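Long-range contacts in probable glutamine synthetase (Pseudomonas aeruginosa, PDB 4HPP), which is a probable glutamine synthetase, built from an N-terminal and a catalytic domain of that family and modelled here as a six-chain assembly with bound metal ions: residues His132-Leu137 / Thr220-Leu225; Thr281-Ala286 / Pro335-Thr340. All blocks are in the same frame, centred on the assembly; numbering follows the deposited sequence.

Contact 1: His132-Leu137 / Thr220-Leu225. With MG (magnesium ion), chain B; GLU (glutamic acid), chain D.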
ATOM      1  N   HIS A 132     -15.482 -29.959  20.051  1.00 47.85           N
ATOM      2  CA  HIS A 132     -14.562 -29.889  18.960  1.00 42.36           C
ATOM      3  C   HIS A 132     -13.341 -29.098  19.298  1.00 49.64           C
ATOM      4  O   HIS A 132     -13.464 -28.001  19.863  1.00 51.52           O
ATOM      5  CB  HIS A 132     -15.245 -29.281  17.772  1.00 40.19           C
ATOM      6  CG  HIS A 132     -16.273 -30.198  17.107  1.00 44.71           C
ATOM      7  ND1 HIS A 132     -17.621 -29.975  17.191  1.00 46.53           N
ATOM      8  CD2 HIS A 132     -16.110 -31.293  16.254  1.00 41.85           C
ATOM      9  CE1 HIS A 132     -18.273 -30.904  16.462  1.00 45.80           C
ATOM     10  NE2 HIS A 132     -17.344 -31.713  15.896  1.00 47.18           N
ATOM     11  N   GLU A 133     -12.148 -29.644  18.985  1.00 44.36           N
ATOM     12  CA  GLU A 133     -10.932 -28.889  19.153  1.00 40.18           C
ATOM     13  C   GLU A 133     -10.282 -28.661  17.768  1.00 46.00           C
ATOM     14  O   GLU A 133     -10.408 -29.492  16.853  1.00 41.45           O
ATOM     15  CB  GLU A 133     -10.001 -29.565  20.129  1.00 44.83           C
ATOM     16  CG  GLU A 133     -10.436 -29.498  21.591  1.00 42.96           C
ATOM     17  CD  GLU A 133      -9.689 -30.514  22.459  1.00 51.66           C
ATOM     18  OE1 GLU A 133      -8.992 -31.414  21.894  1.00 42.89           O
ATOM     19  OE2 GLU A 133      -9.816 -30.428  23.716  1.00 50.38           O
ATOM     20  N   PHE A 134      -9.624 -27.515  17.604  1.00 38.37           N
ATOM     21  CA  PHE A 134      -9.014 -27.181  16.333  1.00 38.01           C
ATOM     22  C   PHE A 134      -7.816 -26.233  16.501  1.00 35.81           C
ATOM     23  O   PHE A 134      -7.632 -25.573  17.568  1.00 41.43           O
ATOM     24  CB  PHE A 134     -10.079 -26.587  15.376  1.00 38.83           C
ATOM     25  CG  PHE A 134     -10.691 -25.261  15.866  1.00 43.86           C
ATOM     26  CD1 PHE A 134     -11.832 -25.254  16.703  1.00 37.33           C
ATOM     27  CD2 PHE A 134     -10.164 -24.034  15.443  1.00 36.96           C
ATOM     28  CE1 PHE A 134     -12.373 -24.083  17.133  1.00 31.57           C
ATOM     29  CE2 PHE A 134     -10.732 -22.854  15.873  1.00 40.15           C
ATOM     30  CZ  PHE A 134     -11.812 -22.872  16.728  1.00 33.50           C
ATOM     31  N   SER A 135      -7.042 -26.136  15.438  1.00 29.12           N
ATOM     32  CA  SER A 135      -5.907 -25.240  15.359  1.00 33.31           C
ATOM     33  C   SER A 135      -6.406 -24.083  14.602  1.00 37.94           C
ATOM     34  O   SER A 135      -7.122 -24.273  13.601  1.00 40.93           O
ATOM     35  CB  SER A 135      -4.776 -25.831  14.469  1.00 38.93           C
ATOM     36  OG  SER A 135      -4.058 -26.888  15.104  1.00 43.27           O
ATOM     37  N   LEU A 136      -6.015 -22.888  15.046  1.00 40.88           N
ATOM     38  CA  LEU A 136      -6.249 -21.635  14.331  1.00 37.98           C
ATOM     39  C   LEU A 136      -4.930 -21.106  13.827  1.00 41.57           C
ATOM     40  O   LEU A 136      -4.097 -20.668  14.620  1.00 44.70           O
ATOM     41  CB  LEU A 136      -6.944 -20.585  15.223  1.00 35.72           C
ATOM     42  CG  LEU A 136      -7.452 -19.335  14.498  1.00 32.63           C
ATOM     43  CD1 LEU A 136      -8.484 -19.718  13.467  1.00 34.22           C
ATOM     44  CD2 LEU A 136      -8.063 -18.304  15.429  1.00 32.85           C
ATOM     45  N   LEU A 137      -4.756 -21.157  12.505  1.00 48.99           N
ATOM     46  CA  LEU A 137      -3.535 -20.729  11.824  1.00 46.46           C
ATOM     47  C   LEU A 137      -3.704 -19.418  11.118  1.00 47.91           C
ATOM     48  O   LEU A 137      -4.769 -19.127  10.503  1.00 47.08           O
ATOM     49  CB  LEU A 137      -3.080 -21.789  10.817  1.00 50.21           C
ATOM     50  CG  LEU A 137      -3.124 -23.187  11.453  1.00 52.40           C
ATOM     51  CD1 LEU A 137      -2.871 -24.277  10.422  1.00 46.94           C
ATOM     52  CD2 LEU A 137      -2.118 -23.179  12.595  1.00 51.34           C
ATOM     53  N   THR A 220      -8.225 -23.123   9.617  1.00 40.41           N
ATOM     54  CA  THR A 220      -8.356 -24.038  10.709  1.00 38.53           C
ATOM     55  C   THR A 220      -7.756 -25.411  10.399  1.00 37.76           C
ATOM     56  O   THR A 220      -7.687 -25.867   9.243  1.00 37.01           O
ATOM     57  CB  THR A 220      -9.820 -24.234  11.066  1.00 42.10           C
ATOM     58  OG1 THR A 220     -10.516 -24.585   9.887  1.00 46.23           O
ATOM     59  CG2 THR A 220     -10.427 -22.971  11.604  1.00 42.57           C
ATOM     60  N   CYS A 221      -7.381 -26.124  11.439  1.00 37.39           N
ATOM     61  CA  CYS A 221      -7.070 -27.519  11.255  1.00 36.64           C
ATOM     62  C   CYS A 221      -7.757 -28.301  12.344  1.00 38.28           C
ATOM     63  O   CYS A 221      -7.540 -27.990  13.541  1.00 44.14           O
ATOM     64  CB  CYS A 221      -5.526 -27.748  11.263  1.00 41.01           C
ATOM     65  SG  CYS A 221      -5.059 -29.496  11.224  1.00 46.44           S
ATOM     66  N   PHE A 222      -8.556 -29.313  11.949  1.00 38.69           N
ATOM     67  CA  PHE A 222      -9.212 -30.264  12.850  1.00 37.53           C
ATOM     68  C   PHE A 222      -8.572 -31.666  12.815  1.00 44.11           C
ATOM     69  O   PHE A 222      -9.082 -32.625  13.428  1.00 43.81           O
ATOM     70  CB  PHE A 222     -10.669 -30.437  12.479  1.00 39.79           C
ATOM     71  CG  PHE A 222     -11.548 -29.241  12.768  1.00 45.55           C
ATOM     72  CD1 PHE A 222     -12.562 -29.329  13.685  1.00 39.84           C
ATOM     73  CD2 PHE A 222     -11.384 -28.052  12.095  1.00 46.75           C
ATOM     74  CE1 PHE A 222     -13.354 -28.252  13.961  1.00 39.73           C
ATOM     75  CE2 PHE A 222     -12.205 -26.977  12.359  1.00 46.93           C
ATOM     76  CZ  PHE A 222     -13.187 -27.078  13.286  1.00 40.17           C
ATOM     77  N   ALA A 223      -7.497 -31.833  12.059  1.00 48.97           N
ATOM     78  CA  ALA A 223      -6.897 -33.186  11.937  1.00 50.05           C
ATOM     79  C   ALA A 223      -6.592 -33.686  13.334  1.00 48.04           C
ATOM     80  O   ALA A 223      -6.283 -32.869  14.219  1.00 45.34           O
ATOM     81  CB  ALA A 223      -5.614 -33.144  11.127  1.00 45.69           C
ATOM     82  N   PRO A 224      -6.685 -35.017  13.550  1.00 48.58           N
ATOM     83  CA  PRO A 224      -6.338 -35.504  14.888  1.00 51.89           C
ATOM     84  C   PRO A 224      -4.968 -34.992  15.356  1.00 52.06           C
ATOM     85  O   PRO A 224      -4.856 -34.608  16.526  1.00 51.48           O
ATOM     86  CB  PRO A 224      -6.360 -37.055  14.763  1.00 48.39           C
ATOM     87  CG  PRO A 224      -7.053 -37.362  13.485  1.00 50.25           C
ATOM     88  CD  PRO A 224      -7.130 -36.098  12.649  1.00 48.09           C
ATOM     89  N   LEU A 225      -3.950 -34.987  14.480  1.00 48.98           N
ATOM     90  CA  LEU A 225      -2.654 -34.400  14.856  1.00 50.34           C
ATOM     91  C   LEU A 225      -2.281 -33.238  13.929  1.00 56.20           C
ATOM     92  O   LEU A 225      -1.942 -33.439  12.737  1.00 51.91           O
ATOM     93  CB  LEU A 225      -1.537 -35.461  14.940  1.00 49.83           C
ATOM     94  CG  LEU A 225      -0.217 -34.902  15.497  1.00 54.12           C
ATOM     95  CD1 LEU A 225      -0.285 -34.614  17.003  1.00 52.26           C
ATOM     96  CD2 LEU A 225       0.957 -35.821  15.186  1.00 55.87           C
TER
HETATM   97 MG    MG B 501     -10.979 -30.107  25.520  1.00 40.18          MG
HETATM   98  N   GLU D 503      -6.857 -32.709  23.077  1.00 59.07           N
HETATM   99  CA  GLU D 503      -7.354 -33.955  23.789  1.00 66.94           C
HETATM  100  C   GLU D 503      -7.874 -35.092  22.880  1.00 63.78           C
HETATM  101  O   GLU D 503      -7.274 -35.430  21.866  1.00 54.76           O
HETATM  102  CB  GLU D 503      -8.436 -33.587  24.795  1.00 70.29           C
HETATM  103  CG  GLU D 503      -7.917 -32.822  25.981  1.00 68.88           C
HETATM  104  CD  GLU D 503      -9.023 -32.292  26.832  1.00 67.54           C
HETATM  105  OE1 GLU D 503      -9.124 -32.768  27.973  1.00 79.26           O
HETATM  106  OE2 GLU D 503      -9.794 -31.421  26.359  1.00 71.84           O
HETATM  107  OXT GLU D 503      -8.920 -35.706  23.119  1.00 77.21           O
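Phe134 sets its CB over the centre of the Phe222 ring, 3.6 Å from the centroid and nearly on the ring normal. A chi1 of 63° puts its CG between backbone N and carbonyl carbon, and the Phe134 and Phe222 side chains lie side by side, pointing the same way. The ring planes are tilted by only 19°, but they are slid so far apart that they barely overlap, which makes the contact more CH-pi than stack. Thr220 CG2 comes within 4.0 Å of Phe134 CD2, while His132 CB approaches the Phe222 ring edge. Ser135 and Cys221 form an antiparallel hydrogen-bonded pair. Ser135 N donates to Cys221 O (2.7 Å). Cys221 N donates to Ser135 O (2.9 Å). The CB of Glu133 points away from 220-225, and its extended chain carries OE2 to magnesium at 2.2 Å; OE1 accepts from N of the bound glutamic acid at 2.8 Å and from Gly234 N. Farther out, Phe159 and Leu163 of helix 159-169 pack on Phe134, and Arg210 makes a cation-pi contact with Phe222. Strand 124-137 thus carries a metal ligand on the catalytic-domain sheet of the glutamine synthetase fold, with Glu180 and Glu187 completing the protein's share of the site.

Contact 2: Thr281-Ala286 / Pro335-Thr340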
ATOM      1  N   THR A 281     -14.944 -44.349  14.694  1.00 57.44           N
ATOM      2  CA  THR A 281     -14.840 -43.080  15.454  1.00 50.68           C
ATOM      3  C   THR A 281     -13.414 -42.508  15.482  1.00 57.77           C
ATOM      4  O   THR A 281     -13.206 -41.368  15.921  1.00 61.91           O
ATOM      5  CB  THR A 281     -15.310 -43.241  16.892  1.00 47.48           C
ATOM      6  OG1 THR A 281     -14.329 -44.010  17.587  1.00 49.67           O
ATOM      7  CG2 THR A 281     -16.680 -43.946  16.982  1.00 46.70           C
ATOM      8  N   ALA A 282     -12.426 -43.309  15.067  1.00 58.23           N
ATOM      9  CA  ALA A 282     -11.063 -42.808  14.775  1.00 55.41           C
ATOM     10  C   ALA A 282     -10.632 -43.390  13.425  1.00 55.72           C
ATOM     11  O   ALA A 282      -9.721 -44.205  13.374  1.00 59.89           O
ATOM     12  CB  ALA A 282     -10.084 -43.190  15.886  1.00 52.90           C
ATOM     13  N   PRO A 283     -11.289 -42.957  12.327  1.00 51.51           N
ATOM     14  CA  PRO A 283     -11.383 -43.728  11.115  1.00 50.59           C
ATOM     15  C   PRO A 283     -10.345 -43.387  10.104  1.00 48.32           C
ATOM     16  O   PRO A 283     -10.468 -43.824   8.970  1.00 51.34           O
ATOM     17  CB  PRO A 283     -12.724 -43.280  10.537  1.00 48.68           C
ATOM     18  CG  PRO A 283     -13.009 -41.955  11.172  1.00 53.22           C
ATOM     19  CD  PRO A 283     -11.898 -41.641  12.124  1.00 48.21           C
ATOM     20  N   THR A 284      -9.356 -42.583  10.445  1.00 48.87           N
ATOM     21  CA  THR A 284      -8.351 -42.338   9.403  1.00 57.21           C
ATOM     22  C   THR A 284      -6.987 -42.798   9.858  1.00 61.82           C
ATOM     23  O   THR A 284      -6.737 -42.975  11.069  1.00 61.98           O
ATOM     24  CB  THR A 284      -8.241 -40.866   8.961  1.00 53.05           C
ATOM     25  OG1 THR A 284      -7.921 -40.059  10.090  1.00 43.24           O
ATOM     26  CG2 THR A 284      -9.539 -40.379   8.334  1.00 68.90           C
ATOM     27  N   ALA A 285      -6.102 -42.964   8.883  1.00 60.93           N
ATOM     28  CA  ALA A 285      -4.722 -43.383   9.163  1.00 66.22           C
ATOM     29  C   ALA A 285      -4.058 -42.442  10.202  1.00 65.08           C
ATOM     30  O   ALA A 285      -3.402 -42.922  11.142  1.00 56.64           O
ATOM     31  CB  ALA A 285      -3.908 -43.466   7.861  1.00 63.33           C
ATOM     32  N   ALA A 286      -4.273 -41.121  10.054  1.00 58.36           N
ATOM     33  CA  ALA A 286      -3.753 -40.117  10.997  1.00 54.04           C
ATOM     34  C   ALA A 286      -4.362 -40.217  12.384  1.00 57.43           C
ATOM     35  O   ALA A 286      -3.830 -39.608  13.329  1.00 60.24           O
ATOM     36  CB  ALA A 286      -3.914 -38.700  10.460  1.00 61.17           C
ATOM     37  N   PRO A 335     -12.436 -41.664  22.315  1.00 57.16           N
ATOM     38  CA  PRO A 335     -11.558 -41.986  21.176  1.00 53.58           C
ATOM     39  C   PRO A 335     -12.199 -41.601  19.826  1.00 52.86           C
ATOM     40  O   PRO A 335     -12.514 -42.436  18.950  1.00 48.66           O
ATOM     41  CB  PRO A 335     -11.255 -43.483  21.359  1.00 52.54           C
ATOM     42  CG  PRO A 335     -12.003 -43.916  22.594  1.00 56.05           C
ATOM     43  CD  PRO A 335     -13.049 -42.876  22.880  1.00 54.84           C
ATOM     44  N   MET A 336     -12.392 -40.294  19.675  1.00 50.98           N
ATOM     45  CA  MET A 336     -13.106 -39.779  18.523  1.00 44.29           C
ATOM     46  C   MET A 336     -12.393 -38.534  18.083  1.00 40.59           C
ATOM     47  O   MET A 336     -11.790 -37.861  18.918  1.00 38.95           O
ATOM     48  CB  MET A 336     -14.551 -39.514  18.867  1.00 40.48           C
ATOM     49  CG  MET A 336     -15.363 -39.223  17.626  1.00 47.60           C
ATOM     50  SD  MET A 336     -17.078 -38.780  17.976  1.00 46.87           S
ATOM     51  CE  MET A 336     -17.898 -40.397  18.138  1.00 38.16           C
ATOM     52  N   ASP A 337     -12.378 -38.288  16.770  1.00 37.42           N
ATOM     53  CA  ASP A 337     -11.692 -37.133  16.198  1.00 41.76           C
ATOM     54  C   ASP A 337     -12.511 -36.546  15.038  1.00 48.56           C
ATOM     55  O   ASP A 337     -13.604 -37.091  14.694  1.00 53.85           O
ATOM     56  CB  ASP A 337     -10.237 -37.448  15.831  1.00 41.13           C
ATOM     57  CG  ASP A 337     -10.088 -38.539  14.786  1.00 44.78           C
ATOM     58  OD1 ASP A 337      -9.387 -39.545  15.071  1.00 56.80           O
ATOM     59  OD2 ASP A 337     -10.608 -38.395  13.663  1.00 46.70           O
ATOM     60  N   ALA A 338     -12.063 -35.419  14.472  1.00 40.72           N
ATOM     61  CA  ALA A 338     -12.900 -34.743  13.446  1.00 39.99           C
ATOM     62  C   ALA A 338     -12.791 -35.307  12.018  1.00 48.06           C
ATOM     63  O   ALA A 338     -13.451 -34.796  11.096  1.00 53.28           O
ATOM     64  CB  ALA A 338     -12.642 -33.267  13.450  1.00 40.43           C
ATOM     65  N   THR A 339     -11.954 -36.338  11.815  1.00 49.03           N
ATOM     66  CA  THR A 339     -11.884 -37.006  10.519  1.00 43.55           C
ATOM     67  C   THR A 339     -13.095 -37.922  10.357  1.00 38.18           C
ATOM     68  O   THR A 339     -13.339 -38.466   9.277  1.00 35.66           O
ATOM     69  CB  THR A 339     -10.593 -37.850  10.325  1.00 46.29           C
ATOM     70  OG1 THR A 339     -10.574 -38.900  11.284  1.00 44.43           O
ATOM     71  CG2 THR A 339      -9.377 -37.013  10.503  1.00 43.90           C
ATOM     72  N   THR A 340     -13.877 -38.077  11.417  1.00 39.08           N
ATOM     73  CA  THR A 340     -15.142 -38.851  11.292  1.00 43.50           C
ATOM     74  C   THR A 340     -16.256 -38.195  10.509  1.00 38.45           C
ATOM     75  O   THR A 340     -16.190 -37.029  10.192  1.00 40.67           O
ATOM     76  CB  THR A 340     -15.786 -39.121  12.653  1.00 42.37           C
ATOM     77  OG1 THR A 340     -16.037 -37.865  13.304  1.00 42.98           O
ATOM     78  CG2 THR A 340     -14.860 -40.000  13.449  1.00 42.28           C
TER
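Thr284 and Thr339 reach toward each other tip to tip, so that their hydroxyls lie 3.1 Å apart, OG1 to OG1, and Thr284 CG2 rests 3.4 Å from Thr339 CB. Ser287 OG bonds to Thr284 OG1 and weakly to Thr339 OG1, bringing three hydroxyls together. The Pro283 side chain crosses Thr339 obliquely, with CD close to Thr339 OG1, whereas its CG comes to 3.5 Å from Thr340 CG2, the Pro283 and Thr340 side chains crossing at about a right angle. Residues 335-340 turn back here. Asp337 to Thr340 is a type I beta turn, and Asp337 OD2 accepts from Thr339 N at 3.1 Å through its anti lone pair, an Asx turn; Thr340 OG1 donates to Asp337 O at 2.9 Å, nearly in line with the carbonyl. Asp337 OD1 lies near Ala282 CA and CB and is bonded to Ser287 OG. At the far end Thr281, the last residue of helix 261-281, crosses Met336 at about a right angle. Met336 CG is anti to its backbone N (chi1 -169°) and lies 3.5 Å from Thr281 O, while the chain bends at chi3 (-84°) to bring CE to within 3.9 Å of Thr281 CG2. Thr281 O also receives Met336 CA in a CH...O contact and a weak bond from Asp337 N. Thr281 OG1 sits 2.8 Å from Pro335 O, with Leu277 O as a second acceptor in the helix. Tyr416 and Lys420 of helix 410-427 cover Pro283 and Thr284 respectively.

Overall arrangement
Contact 1 is complete before contact 2 begins along the chain; both belong to the catalytic domain of the family, and their centres are about 13 Å apart. Both reach the same mixed sheet: contact 1 pairs strands 124-137 and 219-221, while contact 2 joins the end of strand 330-336 to the loop after helix 261-281. Strand 235-243 pairs antiparallel with both 124-137 and 330-336, and so connects the two contacts through the sheet. They also touch directly, with Pro224 CD 3.2 Å from Thr339 CG2 and Phe222 CB 3.6 Å from Ala338 CB. The loop after strand 219-221 therefore packs against the Asp337-Thr340 turn, linking the strand that carries Glu133 to the buried surroundings of contact 2.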